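Local coordinates for protein putative Transcriptional Regulator (Rhodococcus sp., PDB 2IA2) that probably regulates transcription as an IclR-family protein, with a helix-turn-helix domain expected to bind DNA and a GAF-like C-terminal domain expected to sense a small effector, at residues 131-135 and 230-235. Numbering follows the deposited sequence.
Sequences RIMTV and STPAAR
Residues 131-135 form an irregular, mostly extended loop, turned at I132 (phi/psi -72/-48), that lies against the end of a β-strand. Residues 230-232 are that end; 233-235 then adopt helical phi/psi, and R235 N hydrogen-bonds to P232 O (3.2 Å). V135 and T231 set the register, CA to CA 6.5 Å, and no hydrogen bond joins the segments. Apolar packing centres on P232: V135 CG1 (chi1 m) lies 4.0 Å from P232 CD, and selenomethionine M133 (t, t, p) sets CE 3.6 Å from P232 CG. V135 CG2 also meets the strand backbone, 3.4 Å from S230 O. Beside this patch the guanidinium groups of R131 (m, t, m) and R235 (m, t, p) stack face to face, centres 3.6 Å apart and planes at 9°, an arginine pair whose like charges are offset by salt bridges from both to E109. The contact joins the loop between strands 120-127 and 142-144 to strand 223-232 in the antiparallel sheet of the GAF-like IclR C-terminal domain, where V135 and S230 touch L209 of adjacent strand 209-217.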
# COMPACT_ATOMS: atom_id res chain seq x y z
N ARG A 131 -3.83 -33.19 8.65
CA ARG A 131 -3.57 -34.60 8.42
C ARG A 131 -2.73 -35.07 9.58
O ARG A 131 -2.26 -34.25 10.36
CB ARG A 131 -2.92 -34.82 7.05
CG ARG A 131 -3.96 -34.71 5.87
CD ARG A 131 -3.57 -35.46 4.62
NE ARG A 131 -2.34 -34.90 4.07
CZ ARG A 131 -2.28 -33.92 3.15
NH1 ARG A 131 -3.38 -33.37 2.65
NH2 ARG A 131 -1.09 -33.52 2.74
N ILE A 132 -2.56 -36.38 9.73
CA ILE A 132 -1.77 -36.94 10.81
C ILE A 132 -0.29 -36.70 10.57
O ILE A 132 0.41 -36.28 11.49
CB ILE A 132 -2.03 -38.47 10.96
CG1 ILE A 132 -3.48 -38.66 11.45
CG2 ILE A 132 -0.98 -39.12 11.85
CD1 ILE A 132 -4.03 -40.09 11.27
N MSE A 133 0.18 -36.99 9.35
CA MSE A 133 1.56 -36.75 9.02
C MSE A 133 1.60 -35.51 8.15
O MSE A 133 1.08 -35.52 7.03
CB MSE A 133 2.13 -37.95 8.27
CG MSE A 133 3.62 -37.86 7.98
SE MSE A 133 4.24 -39.47 7.02
CE MSE A 133 3.49 -38.97 5.20
N THR A 134 2.21 -34.45 8.66
CA THR A 134 2.14 -33.11 8.08
C THR A 134 3.54 -32.55 8.11
O THR A 134 4.38 -32.92 8.97
CB THR A 134 1.33 -32.12 8.94
OG1 THR A 134 2.00 -32.00 10.20
CG2 THR A 134 -0.09 -32.58 9.20
N VAL A 135 3.77 -31.60 7.20
CA VAL A 135 5.11 -31.25 6.75
C VAL A 135 5.27 -29.78 6.95
O VAL A 135 6.27 -29.20 6.54
CB VAL A 135 5.29 -31.58 5.21
CG1 VAL A 135 5.33 -33.12 4.98
CG2 VAL A 135 4.18 -30.94 4.32
N SER A 230 4.28 -27.81 0.03
CA SER A 230 5.14 -28.87 0.55
C SER A 230 4.29 -30.12 0.74
O SER A 230 3.13 -30.04 1.20
CB SER A 230 5.76 -28.43 1.89
OG SER A 230 6.84 -29.29 2.27
N THR A 231 4.86 -31.28 0.42
CA THR A 231 4.08 -32.54 0.43
C THR A 231 4.92 -33.79 0.64
O THR A 231 6.09 -33.84 0.20
CB THR A 231 3.21 -32.65 -0.87
OG1 THR A 231 2.21 -33.64 -0.67
CG2 THR A 231 4.05 -32.98 -2.10
N PRO A 232 4.36 -34.81 1.32
CA PRO A 232 5.08 -36.10 1.36
C PRO A 232 5.33 -36.62 -0.04
O PRO A 232 4.48 -36.49 -0.91
CB PRO A 232 4.12 -37.04 2.14
CG PRO A 232 3.41 -36.08 3.05
CD PRO A 232 3.13 -34.88 2.13
N ALA A 233 6.50 -37.17 -0.26
CA ALA A 233 6.79 -37.79 -1.54
C ALA A 233 5.72 -38.85 -1.91
O ALA A 233 5.40 -39.02 -3.11
CB ALA A 233 8.20 -38.41 -1.50
N ALA A 234 5.15 -39.54 -0.91
CA ALA A 234 4.19 -40.64 -1.21
C ALA A 234 2.86 -40.18 -1.82
O ALA A 234 2.15 -40.98 -2.45
CB ALA A 234 3.93 -41.46 0.06
N ARG A 235 2.48 -38.91 -1.67
CA ARG A 235 1.18 -38.46 -2.19
C ARG A 235 1.16 -38.18 -3.71
O ARG A 235 0.08 -38.24 -4.34
CB ARG A 235 0.75 -37.19 -1.47
CG ARG A 235 0.60 -37.29 0.01
CD ARG A 235 0.01 -35.92 0.58
NE ARG A 235 -1.39 -35.74 0.17
CZ ARG A 235 -2.36 -36.51 0.64
NH1 ARG A 235 -2.09 -37.49 1.54
NH2 ARG A 235 -3.60 -36.31 0.23